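EchA1_1 (Mycobacterium avium subsp. paratuberculosis, PDB 3R9T) probably catalyses the reversible hydration of (2E)-enoyl-CoA thioesters to (3S)-3-hydroxyacyl-CoA in fatty acid metabolism. Local coordinates at residues 97-102 against 219-224; 29-34 against 60-65; 14-19 against 195-200; 151-156 against 160-165; 175-178 against 182-185. All coordinates share one frame; numbering follows the deposited sequence.

Interaction 1 (97-102 against 219-224); sequences RHFIDK and YGVDDG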
# COMPACT_ATOMS: atom_id res chain seq x y z
N ARG B 97 6.99 18.45 -5.84
CA ARG B 97 7.40 17.82 -7.10
C ARG B 97 8.87 18.15 -7.38
O ARG B 97 9.25 18.40 -8.52
CB ARG B 97 6.52 18.32 -8.24
CG ARG B 97 6.46 17.45 -9.45
CD ARG B 97 5.35 18.00 -10.37
NE ARG B 97 5.12 17.21 -11.56
CZ ARG B 97 4.27 17.56 -12.53
NH1 ARG B 97 3.57 18.69 -12.45
NH2 ARG B 97 4.12 16.77 -13.59
N HIS B 98 9.68 18.14 -6.33
CA HIS B 98 11.09 18.48 -6.41
C HIS B 98 11.93 17.33 -5.86
O HIS B 98 12.43 17.37 -4.75
CB HIS B 98 11.35 19.74 -5.60
CG HIS B 98 12.69 20.36 -5.82
ND1 HIS B 98 12.98 21.62 -5.35
CD2 HIS B 98 13.80 19.92 -6.46
CE1 HIS B 98 14.22 21.93 -5.69
NE2 HIS B 98 14.74 20.92 -6.36
N PHE B 99 12.09 16.30 -6.68
CA PHE B 99 12.87 15.15 -6.28
C PHE B 99 14.35 15.53 -6.18
O PHE B 99 14.93 16.12 -7.12
CB PHE B 99 12.73 14.00 -7.28
CG PHE B 99 13.55 12.80 -6.90
CD1 PHE B 99 13.05 11.87 -5.99
CD2 PHE B 99 14.85 12.64 -7.37
CE1 PHE B 99 13.83 10.78 -5.58
CE2 PHE B 99 15.63 11.55 -6.98
CZ PHE B 99 15.11 10.62 -6.09
N ILE B 100 14.93 15.16 -5.05
CA ILE B 100 16.37 15.17 -4.84
C ILE B 100 16.83 13.79 -4.35
O ILE B 100 16.08 13.06 -3.70
CB ILE B 100 16.86 16.30 -3.89
CG1 ILE B 100 16.43 16.07 -2.44
CG2 ILE B 100 16.42 17.67 -4.45
CD1 ILE B 100 17.20 16.97 -1.45
N ASP B 101 18.08 13.46 -4.68
CA ASP B 101 18.78 12.21 -4.37
C ASP B 101 19.04 11.97 -2.90
O ASP B 101 19.37 10.84 -2.46
CB ASP B 101 20.17 12.27 -5.03
CG ASP B 101 20.13 12.12 -6.53
OD1 ASP B 101 19.19 11.48 -7.05
OD2 ASP B 101 21.05 12.65 -7.19
N LYS B 102 19.02 13.06 -2.14
CA LYS B 102 19.37 13.00 -0.73
C LYS B 102 18.13 12.89 0.14
O LYS B 102 17.08 13.42 -0.21
CB LYS B 102 20.18 14.23 -0.37
CG LYS B 102 21.15 14.61 -1.50
CD LYS B 102 22.55 14.79 -1.06
CE LYS B 102 23.46 15.18 -2.23
NZ LYS B 102 24.31 16.33 -1.89
N TYR B 219 11.47 5.26 -5.57
CA TYR B 219 10.46 6.18 -6.10
C TYR B 219 10.27 6.07 -7.61
O TYR B 219 9.48 6.82 -8.16
CB TYR B 219 10.77 7.63 -5.73
CG TYR B 219 10.59 7.90 -4.26
CD1 TYR B 219 11.69 8.12 -3.46
CD2 TYR B 219 9.32 7.94 -3.66
CE1 TYR B 219 11.54 8.35 -2.09
CE2 TYR B 219 9.17 8.17 -2.28
CZ TYR B 219 10.29 8.38 -1.50
OH TYR B 219 10.17 8.64 -0.14
N GLY B 220 10.95 5.15 -8.29
CA GLY B 220 10.77 5.00 -9.74
C GLY B 220 11.17 6.23 -10.52
O GLY B 220 10.41 6.72 -11.34
N VAL B 221 12.38 6.71 -10.28
CA VAL B 221 12.86 7.95 -10.87
C VAL B 221 13.66 7.69 -12.12
O VAL B 221 14.64 6.94 -12.10
CB VAL B 221 13.69 8.74 -9.85
CG1 VAL B 221 14.36 10.00 -10.51
CG2 VAL B 221 12.80 9.08 -8.64
N ASP B 222 13.20 8.31 -13.20
CA ASP B 222 13.95 8.40 -14.45
C ASP B 222 14.22 9.89 -14.71
O ASP B 222 13.31 10.71 -14.69
CB ASP B 222 13.15 7.79 -15.61
CG ASP B 222 12.85 6.31 -15.42
OD1 ASP B 222 13.66 5.59 -14.79
OD2 ASP B 222 11.80 5.86 -15.92
N ASP B 223 15.50 10.21 -14.91
CA ASP B 223 15.93 11.58 -15.21
C ASP B 223 15.33 12.63 -14.26
O ASP B 223 14.78 13.65 -14.69
CB ASP B 223 15.58 11.95 -16.66
CG ASP B 223 16.54 11.32 -17.66
OD1 ASP B 223 17.30 10.41 -17.28
OD2 ASP B 223 16.53 11.76 -18.83
N GLY B 224 15.43 12.38 -12.96
CA GLY B 224 14.96 13.36 -11.97
C GLY B 224 13.46 13.48 -11.77
O GLY B 224 13.01 14.33 -11.02
O HOH W 1 11.16 16.11 -9.49
O HOH W 2 14.84 15.97 -9.88

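Interaction 2 (29-34 against 60-65); sequences ARNAIN and TGAGDK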
# COMPACT_ATOMS: atom_id res chain seq x y z
N ALA B 29 2.17 34.20 9.94
CA ALA B 29 1.10 33.66 9.10
C ALA B 29 0.98 32.14 9.21
O ALA B 29 0.54 31.48 8.26
CB ALA B 29 1.32 34.08 7.65
N ARG B 30 1.38 31.59 10.35
CA ARG B 30 1.29 30.15 10.63
C ARG B 30 2.06 29.32 9.61
O ARG B 30 1.71 28.17 9.33
CB ARG B 30 -0.17 29.70 10.72
CG ARG B 30 -0.79 30.21 12.00
CD ARG B 30 -2.30 30.44 12.08
NE ARG B 30 -3.30 29.73 11.26
CZ ARG B 30 -3.77 28.48 11.36
NH1 ARG B 30 -4.76 28.16 10.51
NH2 ARG B 30 -3.31 27.52 12.19
N ASN B 31 3.12 29.93 9.08
CA ASN B 31 4.04 29.28 8.15
C ASN B 31 3.32 28.77 6.92
O ASN B 31 3.72 27.76 6.33
CB ASN B 31 4.84 28.18 8.87
CG ASN B 31 5.89 28.76 9.82
OD1 ASN B 31 6.55 29.75 9.51
ND2 ASN B 31 6.05 28.13 10.98
N ALA B 32 2.27 29.48 6.51
CA ALA B 32 1.54 29.16 5.29
C ALA B 32 2.42 29.39 4.07
O ALA B 32 3.29 30.27 4.05
CB ALA B 32 0.25 29.99 5.19
N ILE B 33 2.20 28.59 3.04
CA ILE B 33 3.02 28.63 1.84
C ILE B 33 2.57 29.73 0.89
O ILE B 33 1.41 29.78 0.48
CB ILE B 33 2.98 27.32 1.06
CG1 ILE B 33 3.41 26.16 1.96
CG2 ILE B 33 3.92 27.38 -0.16
CD1 ILE B 33 4.79 26.35 2.62
N ASN B 34 3.52 30.58 0.52
CA ASN B 34 3.37 31.48 -0.61
C ASN B 34 4.62 31.39 -1.51
O ASN B 34 5.56 30.63 -1.23
CB ASN B 34 3.14 32.92 -0.12
CG ASN B 34 4.35 33.50 0.59
OD1 ASN B 34 5.42 32.90 0.62
ND2 ASN B 34 4.17 34.68 1.18
N THR B 60 11.50 22.09 8.48
CA THR B 60 10.72 22.38 9.69
C THR B 60 10.12 23.79 9.59
O THR B 60 10.34 24.51 8.60
CB THR B 60 11.62 22.21 10.95
OG1 THR B 60 10.83 22.06 12.14
CG2 THR B 60 12.62 23.38 11.07
N GLY B 61 9.33 24.17 10.59
CA GLY B 61 8.67 25.46 10.62
C GLY B 61 9.21 26.26 11.79
O GLY B 61 9.53 25.71 12.84
N ALA B 62 9.30 27.57 11.60
CA ALA B 62 9.77 28.47 12.64
C ALA B 62 8.75 28.55 13.76
O ALA B 62 7.54 28.56 13.51
CB ALA B 62 10.02 29.87 12.06
N GLY B 63 9.23 28.61 15.00
CA GLY B 63 8.34 28.80 16.15
C GLY B 63 7.76 27.52 16.74
O GLY B 63 8.11 26.41 16.31
N ASP B 64 6.85 27.67 17.69
CA ASP B 64 6.41 26.54 18.51
C ASP B 64 4.97 26.08 18.29
O ASP B 64 4.49 25.20 19.02
CB ASP B 64 6.60 26.86 20.00
CG ASP B 64 6.58 25.61 20.87
OD1 ASP B 64 7.32 24.65 20.55
OD2 ASP B 64 5.81 25.57 21.87
N LYS B 65 4.26 26.64 17.30
CA LYS B 65 2.86 26.26 17.10
C LYS B 65 2.60 25.66 15.73
O LYS B 65 1.72 24.83 15.61
CB LYS B 65 1.91 27.45 17.30
CG LYS B 65 1.88 27.99 18.73
CD LYS B 65 0.98 27.16 19.65
CE LYS B 65 0.67 27.90 20.96
NZ LYS B 65 0.24 26.95 22.02

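Interaction 3 (14-19 against 195-200); sequences ERRGNV and AALALA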
# COMPACT_ATOMS: atom_id res chain seq x y z
N GLU B 14 20.14 26.55 6.86
CA GLU B 14 21.31 26.52 7.74
C GLU B 14 21.89 25.11 7.71
O GLU B 14 21.20 24.16 7.33
CB GLU B 14 20.92 26.98 9.15
CG GLU B 14 20.19 25.98 10.03
CD GLU B 14 20.06 26.47 11.46
OE1 GLU B 14 19.58 27.61 11.67
OE2 GLU B 14 20.44 25.72 12.38
N ARG B 15 23.16 24.98 8.07
CA ARG B 15 23.82 23.68 8.05
C ARG B 15 24.15 23.23 9.47
O ARG B 15 24.78 23.97 10.22
CB ARG B 15 25.09 23.74 7.19
CG ARG B 15 24.86 23.37 5.73
CD ARG B 15 25.02 21.87 5.52
NE ARG B 15 26.42 21.49 5.40
CZ ARG B 15 27.16 21.64 4.30
NH1 ARG B 15 26.64 22.16 3.20
NH2 ARG B 15 28.43 21.26 4.31
N ARG B 16 23.68 22.04 9.83
CA ARG B 16 24.10 21.39 11.07
C ARG B 16 24.98 20.24 10.63
O ARG B 16 24.47 19.16 10.31
CB ARG B 16 22.93 20.83 11.88
CG ARG B 16 21.83 21.79 12.25
CD ARG B 16 22.25 22.79 13.30
NE ARG B 16 21.14 23.69 13.60
CZ ARG B 16 20.30 23.58 14.64
NH1 ARG B 16 19.33 24.48 14.78
NH2 ARG B 16 20.42 22.60 15.53
N GLY B 17 26.29 20.46 10.60
CA GLY B 17 27.20 19.44 10.08
C GLY B 17 26.87 19.13 8.62
O GLY B 17 26.84 20.03 7.80
N ASN B 18 26.59 17.85 8.32
CA ASN B 18 26.24 17.43 6.95
C ASN B 18 24.74 17.41 6.62
O ASN B 18 24.33 16.85 5.59
CB ASN B 18 26.86 16.06 6.62
CG ASN B 18 26.38 14.93 7.54
OD1 ASN B 18 25.37 15.04 8.23
ND2 ASN B 18 27.13 13.83 7.53
N VAL B 19 23.94 18.02 7.49
CA VAL B 19 22.50 18.13 7.30
C VAL B 19 22.17 19.58 7.00
O VAL B 19 22.62 20.48 7.71
CB VAL B 19 21.68 17.74 8.56
CG1 VAL B 19 20.17 17.87 8.30
CG2 VAL B 19 22.03 16.34 9.01
N ALA B 195 15.31 15.45 17.33
CA ALA B 195 14.92 14.10 16.96
C ALA B 195 15.14 13.86 15.47
O ALA B 195 15.62 12.80 15.05
CB ALA B 195 13.47 13.86 17.32
N ALA B 196 14.81 14.86 14.65
CA ALA B 196 15.00 14.73 13.21
C ALA B 196 16.49 14.68 12.83
O ALA B 196 16.87 13.95 11.92
CB ALA B 196 14.31 15.87 12.46
N LEU B 197 17.32 15.47 13.48
CA LEU B 197 18.76 15.41 13.25
C LEU B 197 19.34 14.05 13.65
O LEU B 197 20.27 13.55 13.00
CB LEU B 197 19.47 16.54 14.00
CG LEU B 197 19.22 17.94 13.43
CD1 LEU B 197 19.84 18.99 14.37
CD2 LEU B 197 19.74 18.11 12.00
N ALA B 198 18.79 13.45 14.70
CA ALA B 198 19.24 12.12 15.12
C ALA B 198 18.87 11.07 14.06
O ALA B 198 19.67 10.18 13.74
CB ALA B 198 18.65 11.75 16.47
N LEU B 199 17.65 11.17 13.52
CA LEU B 199 17.24 10.28 12.43
C LEU B 199 18.11 10.52 11.19
O LEU B 199 18.56 9.57 10.54
CB LEU B 199 15.76 10.49 12.09
CG LEU B 199 15.17 9.61 10.98
CD1 LEU B 199 15.39 8.11 11.31
CD2 LEU B 199 13.69 9.92 10.80
N ALA B 200 18.38 11.78 10.87
CA ALA B 200 19.28 12.09 9.76
C ALA B 200 20.63 11.39 9.94
O ALA B 200 21.19 10.83 8.98
CB ALA B 200 19.49 13.59 9.62

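Interaction 4 (151-156 against 160-165); sequences FRIAEQ and KVAMRL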
# COMPACT_ATOMS: atom_id res chain seq x y z
N PHE B 151 -3.71 12.21 -4.43
CA PHE B 151 -3.24 10.91 -4.89
C PHE B 151 -2.14 10.27 -4.04
O PHE B 151 -1.90 9.07 -4.18
CB PHE B 151 -2.82 10.97 -6.36
CG PHE B 151 -1.61 11.81 -6.65
CD1 PHE B 151 -1.74 13.13 -7.07
CD2 PHE B 151 -0.33 11.25 -6.56
CE1 PHE B 151 -0.61 13.89 -7.36
CE2 PHE B 151 0.81 12.00 -6.87
CZ PHE B 151 0.67 13.31 -7.27
N ARG B 152 -1.47 11.02 -3.16
CA ARG B 152 -0.46 10.39 -2.31
C ARG B 152 -1.03 9.86 -1.02
O ARG B 152 -0.42 8.96 -0.45
CB ARG B 152 0.69 11.35 -1.98
CG ARG B 152 1.54 11.65 -3.19
CD ARG B 152 2.58 12.72 -2.92
NE ARG B 152 3.58 12.77 -4.00
CZ ARG B 152 4.38 13.81 -4.26
NH1 ARG B 152 4.32 14.92 -3.53
NH2 ARG B 152 5.24 13.75 -5.26
N ILE B 153 -2.17 10.38 -0.56
CA ILE B 153 -2.64 9.99 0.77
C ILE B 153 -2.97 8.48 0.78
O ILE B 153 -2.57 7.77 1.73
CB ILE B 153 -3.81 10.87 1.31
CG1 ILE B 153 -4.04 10.61 2.80
CG2 ILE B 153 -5.06 10.66 0.52
CD1 ILE B 153 -2.93 11.10 3.67
N ALA B 154 -3.59 7.98 -0.28
CA ALA B 154 -3.93 6.57 -0.34
C ALA B 154 -2.74 5.69 -0.70
O ALA B 154 -2.84 4.46 -0.61
CB ALA B 154 -5.09 6.30 -1.29
N GLU B 155 -1.65 6.30 -1.12
CA GLU B 155 -0.40 5.59 -1.34
C GLU B 155 0.39 5.33 -0.05
O GLU B 155 1.25 4.44 -0.01
CB GLU B 155 0.46 6.38 -2.30
CG GLU B 155 -0.10 6.35 -3.70
CD GLU B 155 0.66 7.20 -4.70
OE1 GLU B 155 1.55 7.99 -4.29
OE2 GLU B 155 0.34 7.10 -5.91
N GLN B 156 0.11 6.11 0.98
CA GLN B 156 0.90 6.07 2.21
C GLN B 156 0.15 5.67 3.46
O GLN B 156 0.77 5.46 4.50
CB GLN B 156 1.59 7.41 2.40
CG GLN B 156 2.42 7.79 1.19
CD GLN B 156 3.29 8.99 1.42
OE1 GLN B 156 3.63 9.33 2.56
NE2 GLN B 156 3.68 9.67 0.33
N LYS B 160 -8.79 2.62 2.94
CA LYS B 160 -10.01 3.11 3.60
C LYS B 160 -9.72 4.26 4.57
O LYS B 160 -10.49 5.21 4.65
CB LYS B 160 -10.75 1.97 4.32
CG LYS B 160 -11.98 1.48 3.58
CD LYS B 160 -11.67 0.91 2.23
CE LYS B 160 -12.94 0.36 1.60
NZ LYS B 160 -12.68 -0.09 0.22
N VAL B 161 -8.62 4.17 5.31
CA VAL B 161 -8.24 5.22 6.24
C VAL B 161 -7.93 6.53 5.47
O VAL B 161 -8.35 7.63 5.90
CB VAL B 161 -7.04 4.76 7.09
CG1 VAL B 161 -6.58 5.85 8.04
CG2 VAL B 161 -7.43 3.49 7.87
N ALA B 162 -7.20 6.41 4.35
CA ALA B 162 -6.89 7.55 3.50
C ALA B 162 -8.15 8.20 2.95
O ALA B 162 -8.29 9.43 2.95
CB ALA B 162 -5.98 7.12 2.35
N MET B 163 -9.08 7.38 2.48
CA MET B 163 -10.30 7.90 1.88
C MET B 163 -11.14 8.64 2.92
O MET B 163 -11.74 9.66 2.62
CB MET B 163 -11.12 6.78 1.23
CG MET B 163 -12.19 7.30 0.28
SD MET B 163 -11.52 8.16 -1.17
CE MET B 163 -9.95 7.30 -1.34
N ARG B 164 -11.19 8.15 4.16
CA ARG B 164 -11.96 8.86 5.18
C ARG B 164 -11.36 10.25 5.42
O ARG B 164 -12.07 11.26 5.49
CB ARG B 164 -12.01 8.09 6.51
CG ARG B 164 -13.07 8.69 7.45
CD ARG B 164 -12.97 8.19 8.86
NE ARG B 164 -14.09 8.72 9.64
CZ ARG B 164 -14.21 9.98 10.08
NH1 ARG B 164 -13.26 10.90 9.88
NH2 ARG B 164 -15.30 10.34 10.76
N LEU B 165 -10.05 10.31 5.54
CA LEU B 165 -9.36 11.58 5.74
C LEU B 165 -9.61 12.54 4.55
O LEU B 165 -9.89 13.74 4.74
CB LEU B 165 -7.88 11.27 5.97
CG LEU B 165 -6.88 12.36 6.32
CD1 LEU B 165 -5.62 11.77 6.96
CD2 LEU B 165 -6.51 13.11 5.08

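Interaction 5 (175-178 against 182-185); sequences AAAR and LINE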
# COMPACT_ATOMS: atom_id res chain seq x y z
N ALA B 175 -0.20 10.81 16.91
CA ALA B 175 -0.22 9.43 17.31
C ALA B 175 -0.92 8.54 16.28
O ALA B 175 -0.42 7.48 15.93
CB ALA B 175 -0.89 9.30 18.64
N ALA B 176 -2.08 8.97 15.80
CA ALA B 176 -2.83 8.17 14.82
C ALA B 176 -2.04 8.09 13.50
O ALA B 176 -2.00 7.03 12.85
CB ALA B 176 -4.23 8.75 14.57
N ALA B 177 -1.42 9.20 13.12
CA ALA B 177 -0.57 9.21 11.92
C ALA B 177 0.55 8.21 12.06
O ALA B 177 0.84 7.47 11.12
CB ALA B 177 -0.02 10.60 11.66
N ARG B 178 1.16 8.16 13.24
CA ARG B 178 2.24 7.21 13.47
C ARG B 178 1.72 5.77 13.46
O ARG B 178 2.38 4.89 12.91
CB ARG B 178 2.95 7.50 14.79
CG ARG B 178 4.27 6.77 14.95
CD ARG B 178 4.40 6.11 16.28
NE ARG B 178 3.35 5.12 16.51
CZ ARG B 178 3.45 3.81 16.28
NH1 ARG B 178 4.57 3.26 15.81
NH2 ARG B 178 2.40 3.04 16.54
N LEU B 182 2.10 6.39 8.59
CA LEU B 182 2.27 7.63 7.86
C LEU B 182 3.39 8.62 8.25
O LEU B 182 3.87 9.44 7.43
CB LEU B 182 0.98 8.38 8.01
CG LEU B 182 0.98 9.76 7.36
CD1 LEU B 182 1.15 9.61 5.82
CD2 LEU B 182 -0.27 10.54 7.71
N ILE B 183 3.68 8.69 9.53
CA ILE B 183 4.87 9.37 10.02
C ILE B 183 5.65 8.28 10.72
O ILE B 183 5.11 7.20 11.02
CB ILE B 183 4.56 10.56 10.93
CG1 ILE B 183 3.93 10.11 12.25
CG2 ILE B 183 3.68 11.59 10.17
CD1 ILE B 183 3.84 11.25 13.27
N ASN B 184 6.92 8.57 11.00
CA ASN B 184 7.83 7.60 11.59
C ASN B 184 7.89 7.58 13.11
O ASN B 184 8.04 6.50 13.70
CB ASN B 184 9.22 7.84 11.05
CG ASN B 184 9.30 7.57 9.56
OD1 ASN B 184 9.16 8.49 8.75
ND2 ASN B 184 9.47 6.30 9.18
N GLU B 185 7.78 8.76 13.71
CA GLU B 185 7.96 8.86 15.14
C GLU B 185 7.33 10.12 15.73
O GLU B 185 7.18 11.14 15.06
CB GLU B 185 9.45 8.71 15.44
CG GLU B 185 10.22 9.92 15.45
CD GLU B 185 11.59 9.70 16.07
OE1 GLU B 185 12.49 10.42 15.68
OE2 GLU B 185 11.77 8.80 16.92
O HOH W 3 4.96 4.75 11.66
O HOH W 4 7.54 4.79 15.67

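Interaction 1 (97-102 against 219-224)
F99 reaches from the loop 97-102 toward V221 and Y219, and its side chain can be followed atom by atom. CB comes first and meets the backbone of the other segment: G224 O lies 3.8 Å from F99 CB, oblique to the ring. Because CG stands anti to the backbone N (chi1 179°), the ring is carried over to V221. There, V221 CG2 sits over one face in a CH-pi contact, 3.7 Å from the ring centroid and 15° off the ring normal. It is offset toward the rim, so its shortest approach is to F99 CE1, at 3.6 Å. V221 CG1 lies near the CD2-CE2 side, 4.1 Å from F99 CE2. CE1 also has a neighbour near the ring plane, Y219 CD1 at 4.0 Å, whose own ring is approached obliquely. The tip, CZ, again lies under V221 CG2.

Y219 and V221 flank G220, which ends the preceding helix in a Schellman motif with positive phi. The chain then enters the small antiparallel pair of strands 221-222 and 225-226, a beta hairpin with D223 and G224 at its turn. V226 of the return strand touches both F99 and V221, and the hydroxyl of Y219 bonds to D124.

No direct hydrogen bond joins the segments; two waters do the polar work. Water 1 accepts from F99 N at 3.0 Å and lies within donating distance of R97 O and G224 O. Water 2 sits 2.8 Å from F99 O and 2.7 Å from G224 O, bridging the two carbonyls at the exposed end of the contact.

Interaction 2 (29-34 against 60-65)
The carboxamide of N31 and the peptide groups around A62 are the flat groups that meet here. At the edge of the N31 amide, A62 O lies only 5° out of the amide plane and receives a hydrogen bond from N31 ND2 at 3.0 Å. The bond is reasonably straight, with an N-H...O angle of 153°, and it arrives in the carbonyl plane on a lone pair of A62 O. A chi1 of -72° sets N31 CG opposite its carbonyl carbon and beside the backbone N, which turns the amide to A62. G61 CA stands above one side of the amide, 3.8 Å from N31 ND2; with no side chain on G61, the amide can lie this near to the backbone. A62 N is also close, 3.4 Å from N31 ND2, but both are donors and no bond forms. The methyl A62 CB lies more loosely, 4.3 Å from N31 OD1.

N31 occupies a turn of the I'/III' class, in which both R30 and N31 have left-handed helical backbone angles, closed by A32 N bonding to A29 O at 3.2 Å. This turn follows strand 19-24 of the main crotonase sheet and precedes helix 35-50, which N34 N-caps by bonding to V37 N. The partner segment carries the end of strand 56-61, the neighbour of 19-24 in that sheet, and I24 packs on N31.

The rotation of the amide is fixed by more than A62. N31 OD1 accepts from R26 N, and N31 ND2 also donates to S66 O, so both ends of this buried group are satisfied.

Interaction 3 (14-19 against 195-200)
V19 and L197 form the tight half of this contact, with V19 CG1 3.7 Å from L197 CD2. The other methyl of the valine, CG2, rests 3.8 Å from A200 CB, one turn further along helix 192-204, so the two branches of V19 divide between two helix positions. With CG1 anti to the backbone N (chi1 -179°), V19 presents both methyls to the helix. V19 and A200 are buried, and the floor beneath them is continuous with the main sheet: V19 also meets V58, A196 packs on V58 and I105, and A200 on A56 and I105.

The other half faces solvent, with R16 exposed at the end of strand 11-16. L197 turns its second methyl to it, CD1 lying 3.8 Å from R16 NH2 and 4.0 Å from R16 CG. The two side chains cross at about a right angle, and the methyl approaches the guanidinium obliquely. R16 bends at chi2 (-71°) and turns its charged end to E14, in a salt bridge within the same strand. R16 NH1 donates to E14 OE2 at 2.9 Å; the companion approach of R16 NE to that oxygen is so short that its exact length is doubtful.

R16 to V19 forms a type II' turn with G17 at its second position, joining strands 11-16 and 19-24 as a beta hairpin. R15 NE donates to G17 O at 2.8 Å, and its guanidinium pairs with D51 and E53. With no hydrogen bond between the segments, the attraction is dispersive and hydrophobic, L197 CD1 meeting both guanidinium end and stem of an R16 whose charge is paired with E14.

Interaction 4 (151-156 against 160-165)
A162 CB is the point where the two helices come together: its shortest approaches are to main-chain atoms, 3.4 Å to A154 CA and 3.5 Å to I153 O. A154 CB meets the same methyl at 3.8 Å, and I153 closes the other side with CG1 4.0 Å from A162 CB. I153 CG1 stands anti to its own nitrogen (chi1 -167°), which also directs it to L165. That approach is loose, 4.2 Å to L165 CD2, and L165 has a second conformer, so it weighs less.

The small residues are what permit the close passage. The axes of 151-156 and 160-165 approach to 8.1 Å, roughly antiparallel and inclined at 147°, and the CA atoms of A154 and A162 are 4.9 Å apart. Near the contact the first helix is kinked: the nitrogens of A154 and E155 lack bonds to the preceding turn.

In the next shell, L136 packs on both I153 and L165, L121 of helix 115-122 backs I153, and L157 in the connection covers A162. The ends of the pair reach across the trimer: Q156 OE1 accepts from K160 NZ of the second subunit, while K160 of this chain reaches Q156 of the third.

The arrangement is a tightly connected helical hairpin at the subunit interfaces of a crotonase-type trimer, following A145, A146 and A147 of the benzoic acid pocket.

Interaction 5 (175-178 against 182-185)
I183 lays its CG1 against the last turns of helix 174-180, 3.5 Å from R178 N and 3.8 Å from R178 CB. Its chi1 of 67° swings CG1 in between its own nitrogen and carbonyl carbon; both CG1 and CG2 reach A177 CB, and CG1 alone comes so close to R178 N. The motif is a helix-to-strand connection: the chain leaves helix 174-180, turns across its end and enters strand 185-187 at the edge of the main crotonase sheet.

A177 is the second meeting point. A177 CB lies 4.0 Å from L182 CD2 and equally far from I183 CG1, and F134 and L172 of the smaller sheet cover it as well. Its carbonyl oxygen is shared by two weak hydrogen bonds. L182 N approaches A177 O to 3.0 Å, but the N-H...O angle is only 133°; I183 N is better aligned at 156° but much longer. Each bond is therefore compromised by distance or by angle. The extended backbone starts at I183.

Beyond these residues the segments are joined through water. Water 3 donates to R178 O at 2.9 Å, whereas its distance to I183 O is doubtfully short. N184 faces away from the helix: its OD1 accepts from V126 N of the adjacent strand, and its ND2 donates to K160 O of the second subunit.

R178 folds over the outer side, its CG 4.0 Å from N184 O. Bends at chi2 and chi3 then lead the guanidinium outward, where water 4 lies at its edge, donating to N184 O at 2.7 Å and weakly bonded to R178 NH1 at 3.3 Å.

Overall arrangement
Interactions 2 and 3 reach the same main sheet with centres 19 Å apart, and interaction 2 is nested within the long chain loop that interaction 3 closes. Interaction 5 is directly coupled to two others: A195 CB of interaction 3 lies 3.9 Å from E185 OE1, and Q156 CB of interaction 4 lies 4.1 Å from L182 CD1. Interaction 1 touches none of the four. The bound benzoic acid lies about 11 Å from the side chain of L165 in interaction 4 and about 14 Å from that of N31 in interaction 2. These two interactions are on opposite sides of the chain's centre, with 25 Å between their own centres.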